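Local coordinates for protein REP-associated tyrosine transposase (Escherichia coli, PDB 4ER8) that binds repeated extragenic palindrome DNA hairpins and cleaves the flanking single strand, catalysing cleavage and recombination of interspersed mosaic elements, at residues 51-56 and 75-80; 113-118 and 155-160; 123-126 and 131-134. All coordinates share one frame; numbering follows the deposited sequence.

Overall arrangement
The three contacts come from the two faces and one edge of a four-stranded antiparallel sheet. Interaction 1 joins outer strand 49-55 to helix 73-87. Interaction 2 lies on the other face, where helix 106-122 meets the loop 155-160. Interaction 3, nested inside the loop closed by interaction 2, links the loop after this helix to residues 131-134. Interaction 1 closes before the other two open. The centres of interactions 1 and 2 are about 16 Å apart, those of interactions 1 and 3 about 18 Å, and those of interactions 2 and 3 about 14 Å. Segment 51-56 touches interactions 2 and 3. Interactions 2 and 3 flank the nickel site; 1 and 2 reach separate parts of the bound DNA.

Interaction 1 (51-56 and 75-80). With nucleotides of chain B.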
# COMPACT_ATOMS: atom_id res chain seq x y z
N ASN A 51 9.02 -1.93 1.55
CA ASN A 51 9.76 -1.11 0.61
C ASN A 51 9.13 0.28 0.53
O ASN A 51 9.84 1.29 0.62
CB ASN A 51 9.80 -1.77 -0.76
CG ASN A 51 10.70 -2.98 -0.80
OD1 ASN A 51 11.90 -2.84 -0.92
ND2 ASN A 51 10.12 -4.16 -0.71
N ALA A 52 7.80 0.32 0.39
CA ALA A 52 7.09 1.58 0.45
C ALA A 52 5.60 1.42 0.75
O ALA A 52 5.03 0.36 0.53
CB ALA A 52 7.29 2.37 -0.82
N TRP A 53 4.97 2.48 1.24
CA TRP A 53 3.56 2.41 1.53
C TRP A 53 2.96 3.82 1.55
O TRP A 53 3.58 4.72 2.09
CB TRP A 53 3.42 1.72 2.88
CG TRP A 53 2.12 1.06 3.19
CD1 TRP A 53 0.86 1.56 3.00
CD2 TRP A 53 1.96 -0.21 3.83
NE1 TRP A 53 -0.07 0.65 3.46
CE2 TRP A 53 0.59 -0.43 3.99
CE3 TRP A 53 2.86 -1.19 4.29
CZ2 TRP A 53 0.08 -1.60 4.58
CZ3 TRP A 53 2.37 -2.35 4.86
CH2 TRP A 53 1.00 -2.56 5.00
N VAL A 54 1.80 4.03 0.91
CA VAL A 54 0.93 5.17 1.24
C VAL A 54 -0.39 4.69 1.82
O VAL A 54 -0.92 3.65 1.43
CB VAL A 54 0.43 5.97 0.04
CG1 VAL A 54 1.26 7.14 -0.22
CG2 VAL A 54 0.22 5.07 -1.17
N VAL A 55 -0.95 5.52 2.68
CA VAL A 55 -2.31 5.35 3.09
C VAL A 55 -3.12 6.56 2.65
O VAL A 55 -2.76 7.71 2.91
CB VAL A 55 -2.39 5.30 4.59
CG1 VAL A 55 -3.86 5.10 5.01
CG2 VAL A 55 -1.46 4.20 5.11
N LEU A 56 -4.23 6.31 1.99
CA LEU A 56 -5.08 7.40 1.64
C LEU A 56 -6.26 7.28 2.56
O LEU A 56 -6.32 6.32 3.35
CB LEU A 56 -5.40 7.38 0.14
CG LEU A 56 -4.05 7.80 -0.50
CD1 LEU A 56 -3.33 6.63 -1.17
CD2 LEU A 56 -4.17 8.98 -1.43
N SER A 75 -1.62 -14.65 3.48
CA SER A 75 -1.82 -14.64 4.94
C SER A 75 -1.60 -13.27 5.49
O SER A 75 -2.43 -12.74 6.23
CB SER A 75 -0.83 -15.59 5.56
OG SER A 75 -1.04 -16.87 5.02
N ARG A 76 -0.47 -12.67 5.11
CA ARG A 76 -0.12 -11.40 5.68
C ARG A 76 -1.23 -10.39 5.47
O ARG A 76 -1.58 -9.68 6.40
CB ARG A 76 1.25 -10.93 5.17
CG ARG A 76 2.42 -11.86 5.60
CD ARG A 76 3.73 -11.42 4.95
NE ARG A 76 4.94 -12.08 5.44
CZ ARG A 76 5.40 -13.27 5.04
NH1 ARG A 76 4.73 -14.02 4.17
NH2 ARG A 76 6.56 -13.74 5.52
N TRP A 77 -1.84 -10.35 4.28
CA TRP A 77 -2.88 -9.37 4.02
C TRP A 77 -4.11 -9.80 4.76
O TRP A 77 -4.93 -8.96 5.16
CB TRP A 77 -3.21 -9.27 2.54
CG TRP A 77 -2.44 -8.23 1.81
CD1 TRP A 77 -1.71 -8.42 0.70
CD2 TRP A 77 -2.31 -6.84 2.15
NE1 TRP A 77 -1.11 -7.24 0.32
CE2 TRP A 77 -1.47 -6.26 1.19
CE3 TRP A 77 -2.82 -6.05 3.18
CZ2 TRP A 77 -1.13 -4.90 1.21
CZ3 TRP A 77 -2.49 -4.69 3.20
CH2 TRP A 77 -1.65 -4.14 2.22
N ARG A 78 -4.27 -11.10 4.93
CA ARG A 78 -5.51 -11.53 5.56
C ARG A 78 -5.51 -11.10 7.01
O ARG A 78 -6.51 -10.56 7.51
CB ARG A 78 -5.73 -13.02 5.43
CG ARG A 78 -7.07 -13.40 5.96
CD ARG A 78 -7.04 -14.70 6.68
NE ARG A 78 -6.93 -15.90 5.83
CZ ARG A 78 -5.98 -16.81 5.97
NH1 ARG A 78 -5.01 -16.66 6.90
NH2 ARG A 78 -5.99 -17.87 5.18
N GLU A 79 -4.36 -11.26 7.66
CA GLU A 79 -4.30 -10.84 9.03
C GLU A 79 -4.43 -9.32 9.12
O GLU A 79 -5.20 -8.81 9.93
CB GLU A 79 -3.05 -11.38 9.73
CG GLU A 79 -2.98 -12.94 9.91
CD GLU A 79 -4.24 -13.57 10.56
OE1 GLU A 79 -4.99 -12.87 11.33
OE2 GLU A 79 -4.47 -14.79 10.31
N ILE A 80 -3.74 -8.57 8.26
CA ILE A 80 -3.79 -7.11 8.40
C ILE A 80 -5.20 -6.57 8.36
O ILE A 80 -5.60 -5.85 9.26
CB ILE A 80 -2.89 -6.36 7.39
CG1 ILE A 80 -1.42 -6.73 7.59
CG2 ILE A 80 -3.04 -4.85 7.52
CD1 ILE A 80 -0.58 -6.33 6.46
P DT B 29 -12.37 -8.74 7.32
OP1 DT B 29 -11.33 -7.73 7.64
OP2 DT B 29 -13.69 -8.35 6.77
O5' DT B 29 -11.74 -9.96 6.48
C5' DT B 29 -10.35 -10.23 6.71
C4' DT B 29 -9.76 -11.15 5.65
O4' DT B 29 -10.28 -12.44 5.90
C3' DT B 29 -10.13 -10.83 4.20
O3' DT B 29 -8.92 -10.60 3.45
C2' DT B 29 -10.97 -12.02 3.75
C1' DT B 29 -10.52 -13.11 4.70
N1 DT B 29 -11.59 -14.10 4.98
C2 DT B 29 -11.23 -15.42 5.07
O2 DT B 29 -10.10 -15.80 4.92
N3 DT B 29 -12.25 -16.30 5.33
C4 DT B 29 -13.57 -15.94 5.50
O4 DT B 29 -14.45 -16.73 5.73
C5 DT B 29 -13.88 -14.56 5.40
C7 DT B 29 -15.30 -14.15 5.56
C6 DT B 29 -12.89 -13.69 5.15
P DC B 30 -8.91 -10.59 1.85
OP1 DC B 30 -7.98 -9.54 1.41
OP2 DC B 30 -10.30 -10.60 1.31
O5' DC B 30 -8.30 -12.06 1.56
C5' DC B 30 -7.01 -12.37 1.99
C4' DC B 30 -6.62 -13.80 1.64
O4' DC B 30 -7.48 -14.69 2.36
C3' DC B 30 -6.77 -14.23 0.21
O3' DC B 30 -5.54 -14.01 -0.41
C2' DC B 30 -7.04 -15.72 0.30
C1' DC B 30 -7.76 -15.87 1.62
N1 DC B 30 -9.27 -15.98 1.59
C2 DC B 30 -9.89 -17.21 1.48
O2 DC B 30 -9.17 -18.19 1.37
N3 DC B 30 -11.26 -17.30 1.49
C4 DC B 30 -12.00 -16.19 1.59
N4 DC B 30 -13.32 -16.30 1.60
C5 DC B 30 -11.40 -14.91 1.71
C6 DC B 30 -10.05 -14.86 1.72
P DT B 11 -6.24 -25.70 6.54
OP1 DT B 11 -5.01 -26.53 6.54
OP2 DT B 11 -7.41 -25.93 7.45
O5' DT B 11 -5.86 -24.16 6.76
C5' DT B 11 -4.73 -23.63 6.11
C4' DT B 11 -4.65 -22.22 6.60
O4' DT B 11 -5.98 -21.67 6.52
C3' DT B 11 -4.22 -22.08 8.05
O3' DT B 11 -3.17 -21.15 8.03
C2' DT B 11 -5.44 -21.50 8.77
C1' DT B 11 -6.23 -20.86 7.64
N1 DT B 11 -7.71 -20.89 7.83
C2 DT B 11 -8.39 -19.72 8.13
O2 DT B 11 -7.84 -18.65 8.27
N3 DT B 11 -9.75 -19.81 8.29
C4 DT B 11 -10.47 -20.98 8.17
O4 DT B 11 -11.69 -20.99 8.33
C5 DT B 11 -9.73 -22.18 7.84
C7 DT B 11 -10.47 -23.47 7.69
C6 DT B 11 -8.39 -22.10 7.70
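Trp53 of the strand and Trp77 of the helix approach each other from opposite directions. Trp53 CZ2 lies 3.9 Å from Trp77 CH2, and the two six-membered rings are oblique, with planes at 64°. Ile80 comes in beside them. Its CD1 sits at the edge of the Trp53 indole, 4.3 Å from Trp53 CH2. CG of Trp53 is anti to the backbone N (chi1 -157°), which sends the indole out towards helix 73-87. This is sheet-to-helix packing in the RNA recognition motif-like core of an HUH nuclease. Trp64 stacks on Trp77, and Ile39 of helix 32-45 also packs on Trp53. A classic beta bulge, with Asn51 and Ala52 both facing Ile63, lies just before Trp53 in the strand.

The same helix meets the DNA through Arg78, whose chain bends at chi2 and chi3. Arg78 NE donates to O2 of DT29 of chain B at 3.3 Å, a bond bent to 136°. O2 of DT11 of chain B stands 3.5 Å above the plane of the Arg78 guanidinium, over its centre. These thymine oxygens belong to the minor-groove edge of their bases. Arg78 CG lies 3.4 Å from O4' of DT29 of chain B.

Interaction 2 (113-118 and 155-160); sequences VDYIYI and TDFSAG. With nucleotides of chain B.
Tyr115 and Phe157 are brought together by their first torsions. In Tyr115, a chi1 of -173° turns the ring directly away from the backbone N and carries the phenol out from helix 106-122. In Phe157, CG lies between the backbone N and the carbonyl carbon (chi1 64°), and the end of the ring comes back towards the helix. The setting is the HUH nuclease fold. Tyr115 stands one helical turn before the nickel ligand Asn119, consistent with the catalytic tyrosine of this family.

The two rings are oblique, with planes at 41° and centroids 5.0 Å apart. Phe157 CZ is 3.6 Å from Tyr115 CD1, and Tyr115 CE1 stands over one face of Phe157 near its rim. Thr155 lies two residues earlier in the same loop. Its OG1 is in the plane of the Tyr115 ring, at the edge, 4.0 Å from Tyr115 CD1. The methyl of Ala159 packs against the phenol end, with CB 3.9 Å from Tyr115 OH. These contacts are van der Waals in kind. The polar grip on Tyr115 comes from Glu161, a nickel ligand, whose OE2 is hydrogen-bonded to Tyr115 OH. His112 also meets the Phe157 ring.

Just before Glu161, Gly160 has a positive phi, at which a CB would press on the carbonyl O of Ala159. The carbonyl O of Gly160 accepts two bonds from chain B bases: DG4 N2 at 2.8 Å and DA3 N6 at 3.0 Å.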
# COMPACT_ATOMS: atom_id res chain seq x y z
N VAL A 113 7.53 2.71 -6.83
CA VAL A 113 7.73 3.47 -5.58
C VAL A 113 7.25 4.92 -5.81
O VAL A 113 6.56 5.49 -4.97
CB VAL A 113 9.19 3.50 -5.05
CG1 VAL A 113 9.29 4.47 -3.90
CG2 VAL A 113 9.74 2.11 -4.60
N ASP A 114 7.62 5.50 -6.95
CA ASP A 114 7.25 6.84 -7.32
C ASP A 114 5.72 6.91 -7.30
O ASP A 114 5.11 7.83 -6.69
CB ASP A 114 7.71 7.14 -8.76
CG ASP A 114 9.23 7.31 -8.92
OD1 ASP A 114 10.04 7.37 -7.95
OD2 ASP A 114 9.62 7.41 -10.10
N TYR A 115 5.11 5.94 -7.98
CA TYR A 115 3.68 5.90 -8.10
C TYR A 115 3.08 5.97 -6.70
O TYR A 115 2.04 6.62 -6.48
CB TYR A 115 3.23 4.60 -8.72
CG TYR A 115 1.75 4.63 -8.99
CD1 TYR A 115 1.24 4.98 -10.25
CD2 TYR A 115 0.83 4.33 -7.99
CE1 TYR A 115 -0.12 4.99 -10.51
CE2 TYR A 115 -0.56 4.33 -8.24
CZ TYR A 115 -1.02 4.67 -9.50
OH TYR A 115 -2.38 4.72 -9.73
N ILE A 116 3.72 5.28 -5.76
CA ILE A 116 3.18 5.30 -4.45
C ILE A 116 3.22 6.71 -3.88
O ILE A 116 2.16 7.23 -3.50
CB ILE A 116 3.84 4.27 -3.55
CG1 ILE A 116 3.23 2.89 -3.86
CG2 ILE A 116 3.62 4.69 -2.09
CD1 ILE A 116 4.11 1.73 -3.62
N TYR A 117 4.40 7.34 -3.88
CA TYR A 117 4.57 8.65 -3.26
C TYR A 117 3.84 9.77 -4.00
O TYR A 117 3.44 10.75 -3.38
CB TYR A 117 6.06 8.99 -3.00
CG TYR A 117 6.75 7.98 -2.09
CD1 TYR A 117 8.06 7.55 -2.34
CD2 TYR A 117 6.08 7.43 -0.99
CE1 TYR A 117 8.67 6.59 -1.50
CE2 TYR A 117 6.68 6.50 -0.16
CZ TYR A 117 7.97 6.07 -0.42
OH TYR A 117 8.53 5.13 0.42
N ILE A 118 3.65 9.63 -5.31
CA ILE A 118 2.88 10.59 -6.09
C ILE A 118 1.38 10.47 -5.87
O ILE A 118 0.61 11.37 -6.18
CB ILE A 118 3.15 10.43 -7.58
CG1 ILE A 118 4.44 11.15 -7.94
CG2 ILE A 118 2.04 11.01 -8.42
CD1 ILE A 118 5.09 10.56 -9.20
N THR A 155 1.22 9.36 -13.41
CA THR A 155 0.93 8.39 -14.49
C THR A 155 -0.35 7.53 -14.28
O THR A 155 -0.94 7.49 -13.19
CB THR A 155 2.15 7.45 -14.81
OG1 THR A 155 2.32 6.47 -13.77
CG2 THR A 155 3.44 8.23 -14.94
N ASP A 156 -0.75 6.81 -15.33
CA ASP A 156 -1.96 6.00 -15.29
C ASP A 156 -1.89 4.50 -15.61
O ASP A 156 -2.94 3.91 -15.89
CB ASP A 156 -3.03 6.63 -16.18
CG ASP A 156 -4.00 7.47 -15.39
OD1 ASP A 156 -5.02 6.90 -14.93
OD2 ASP A 156 -3.70 8.68 -15.18
N PHE A 157 -0.72 3.85 -15.57
CA PHE A 157 -0.74 2.40 -15.82
C PHE A 157 -1.68 1.79 -14.80
O PHE A 157 -1.80 2.29 -13.69
CB PHE A 157 0.65 1.77 -15.77
CG PHE A 157 1.30 1.84 -14.42
CD1 PHE A 157 0.91 0.97 -13.38
CD2 PHE A 157 2.32 2.76 -14.18
CE1 PHE A 157 1.52 1.05 -12.11
CE2 PHE A 157 2.94 2.85 -12.91
CZ PHE A 157 2.53 1.98 -11.88
N SER A 158 -2.39 0.75 -15.18
CA SER A 158 -3.37 0.10 -14.33
C SER A 158 -2.68 -0.53 -13.11
O SER A 158 -1.65 -1.15 -13.26
CB SER A 158 -4.12 -0.96 -15.13
OG SER A 158 -3.32 -2.11 -15.19
N ALA A 159 -3.30 -0.38 -11.94
CA ALA A 159 -2.61 -0.44 -10.65
C ALA A 159 -3.57 -0.79 -9.50
O ALA A 159 -3.28 -0.52 -8.33
CB ALA A 159 -1.98 0.90 -10.39
N GLY A 160 -4.72 -1.35 -9.84
CA GLY A 160 -5.69 -1.73 -8.84
C GLY A 160 -6.59 -0.63 -8.32
O GLY A 160 -7.47 -0.91 -7.50
P DA B 3 -9.03 -10.19 -13.70
OP1 DA B 3 -9.58 -11.14 -12.74
OP2 DA B 3 -9.42 -10.45 -15.09
O5' DA B 3 -9.24 -8.63 -13.43
C5' DA B 3 -8.89 -8.02 -12.21
C4' DA B 3 -9.95 -8.37 -11.15
O4' DA B 3 -9.58 -7.82 -9.87
C3' DA B 3 -11.36 -7.91 -11.40
O3' DA B 3 -12.18 -8.80 -10.75
C2' DA B 3 -11.38 -6.57 -10.69
C1' DA B 3 -10.54 -6.89 -9.44
N9 DA B 3 -9.73 -5.85 -8.81
C8 DA B 3 -9.06 -4.81 -9.40
N7 DA B 3 -8.40 -4.07 -8.54
C5 DA B 3 -8.65 -4.66 -7.31
C6 DA B 3 -8.25 -4.34 -5.99
N6 DA B 3 -7.44 -3.31 -5.63
N1 DA B 3 -8.68 -5.18 -5.03
C2 DA B 3 -9.45 -6.20 -5.36
N3 DA B 3 -9.91 -6.57 -6.55
C4 DA B 3 -9.46 -5.75 -7.48
P DG B 4 -13.80 -8.82 -10.96
OP1 DG B 4 -14.22 -10.20 -10.62
OP2 DG B 4 -14.13 -8.17 -12.25
O5' DG B 4 -14.42 -7.94 -9.79
C5' DG B 4 -14.17 -8.20 -8.44
C4' DG B 4 -14.48 -6.94 -7.66
O4' DG B 4 -13.59 -5.91 -8.18
C3' DG B 4 -15.89 -6.36 -7.81
O3' DG B 4 -16.20 -5.68 -6.63
C2' DG B 4 -15.73 -5.34 -8.94
C1' DG B 4 -14.37 -4.76 -8.56
N9 DG B 4 -13.63 -4.06 -9.64
C8 DG B 4 -13.83 -4.15 -10.99
N7 DG B 4 -13.00 -3.44 -11.71
C5 DG B 4 -12.19 -2.84 -10.75
C6 DG B 4 -11.07 -1.94 -10.91
O6 DG B 4 -10.61 -1.51 -11.99
N1 DG B 4 -10.48 -1.56 -9.70
C2 DG B 4 -10.90 -2.01 -8.49
N2 DG B 4 -10.25 -1.53 -7.43
N3 DG B 4 -11.94 -2.85 -8.32
C4 DG B 4 -12.54 -3.22 -9.49

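Interaction 3 (123-126 and 131-134); sequences HGWV and DWPF. With NI (nickel (II) ion), chain C.
Trp125 and Trp132 lie side by side and point the same way, with the Trp125 five-membered ring and the Trp132 six-membered ring at 35° to each other. A Schellman motif at Gly124 ends helix 106-122 just before Trp125. The pair thus bridges two parts of the connection that leads from this helix to helix 137-142 of the HUH nuclease.

Trp132 CH2 stands over one face of the Trp125 indole, 4.2 Å above its plane and towards the rim. The carbonyl O of His123 stands over the opposite face. Nearer the Trp125 backbone, Trp125 CB meets Trp132 CZ3 at 3.7 Å. Val126 crosses Trp132 at about a right angle. Its CG1 comes to the edge of the Trp132 indole, 3.7 Å from Trp132 CE3. Val126 and Asp131 slide past each other in opposite directions, with their CB atoms 3.8 Å apart.

With chi1 at -162°, Trp132 CG points opposite its backbone N, and the indole turns in towards the sheet. There Trp132 NE1 is hydrogen-bonded to the carbonyl O of Val55, and Phe134 CD1 lies over one face of the indole. With an alanine in place of Trp132, Val55 O is likely to lose this donor, and a gap would probably open beside Trp125 and Val126.

Leu56 packs on both Trp125 and His123. His123 shares the nickel with His59, His61, Asn119 and Glu161. It binds the metal through NE2, with His123 NE2 2.0 Å from the nickel ion.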
# COMPACT_ATOMS: atom_id res chain seq x y z
N HIS A 123 -4.57 11.82 -6.56
CA HIS A 123 -5.92 11.66 -6.08
C HIS A 123 -6.56 13.00 -5.68
O HIS A 123 -7.76 13.06 -5.33
CB HIS A 123 -5.98 10.65 -4.95
CG HIS A 123 -5.84 9.22 -5.39
ND1 HIS A 123 -6.75 8.61 -6.24
CD2 HIS A 123 -4.94 8.26 -5.06
CE1 HIS A 123 -6.40 7.35 -6.42
NE2 HIS A 123 -5.30 7.11 -5.72
N GLY A 124 -5.75 14.07 -5.72
CA GLY A 124 -6.24 15.43 -5.51
C GLY A 124 -6.19 15.89 -4.07
O GLY A 124 -6.66 16.97 -3.75
N TRP A 125 -5.63 15.06 -3.19
CA TRP A 125 -5.51 15.45 -1.79
C TRP A 125 -4.54 16.60 -1.58
O TRP A 125 -4.82 17.49 -0.79
CB TRP A 125 -5.12 14.25 -0.91
CG TRP A 125 -6.14 13.15 -0.96
CD1 TRP A 125 -6.02 11.94 -1.59
CD2 TRP A 125 -7.48 13.18 -0.42
NE1 TRP A 125 -7.16 11.21 -1.43
CE2 TRP A 125 -8.08 11.94 -0.72
CE3 TRP A 125 -8.22 14.14 0.31
CZ2 TRP A 125 -9.40 11.62 -0.34
CZ3 TRP A 125 -9.55 13.81 0.71
CH2 TRP A 125 -10.12 12.56 0.37
N VAL A 126 -3.40 16.59 -2.28
CA VAL A 126 -2.34 17.59 -2.05
C VAL A 126 -1.69 18.04 -3.36
O VAL A 126 -1.82 17.38 -4.36
CB VAL A 126 -1.25 17.08 -1.06
CG1 VAL A 126 -1.85 16.78 0.32
CG2 VAL A 126 -0.52 15.86 -1.61
N ASP A 131 3.56 17.26 1.20
CA ASP A 131 2.43 17.69 2.03
C ASP A 131 1.70 16.55 2.69
O ASP A 131 1.07 16.76 3.72
CB ASP A 131 1.40 18.53 1.24
CG ASP A 131 1.96 19.86 0.78
OD1 ASP A 131 2.82 20.43 1.51
OD2 ASP A 131 1.55 20.30 -0.31
N TRP A 132 1.79 15.34 2.13
CA TRP A 132 1.09 14.18 2.69
C TRP A 132 1.91 13.42 3.72
O TRP A 132 2.94 12.81 3.38
CB TRP A 132 0.63 13.22 1.58
CG TRP A 132 -0.43 12.25 2.01
CD1 TRP A 132 -0.27 10.89 2.24
CD2 TRP A 132 -1.81 12.53 2.25
NE1 TRP A 132 -1.48 10.33 2.61
CE2 TRP A 132 -2.44 11.31 2.63
CE3 TRP A 132 -2.58 13.70 2.20
CZ2 TRP A 132 -3.80 11.23 2.95
CZ3 TRP A 132 -3.96 13.61 2.52
CH2 TRP A 132 -4.54 12.39 2.89
N PRO A 133 1.45 13.44 4.98
CA PRO A 133 2.15 12.78 6.08
C PRO A 133 1.93 11.29 6.16
O PRO A 133 2.66 10.60 6.86
CB PRO A 133 1.54 13.42 7.33
CG PRO A 133 0.21 13.95 6.89
CD PRO A 133 0.45 14.41 5.48
N PHE A 134 0.92 10.79 5.46
CA PHE A 134 0.49 9.41 5.65
C PHE A 134 1.21 8.46 4.71
O PHE A 134 0.57 7.77 3.91
CB PHE A 134 -1.02 9.30 5.46
CG PHE A 134 -1.81 10.06 6.48
CD1 PHE A 134 -2.55 11.17 6.11
CD2 PHE A 134 -1.79 9.68 7.82
CE1 PHE A 134 -3.28 11.91 7.06
CE2 PHE A 134 -2.51 10.41 8.80
CZ PHE A 134 -3.25 11.53 8.41
NI NI C . -4.42 5.33 -5.37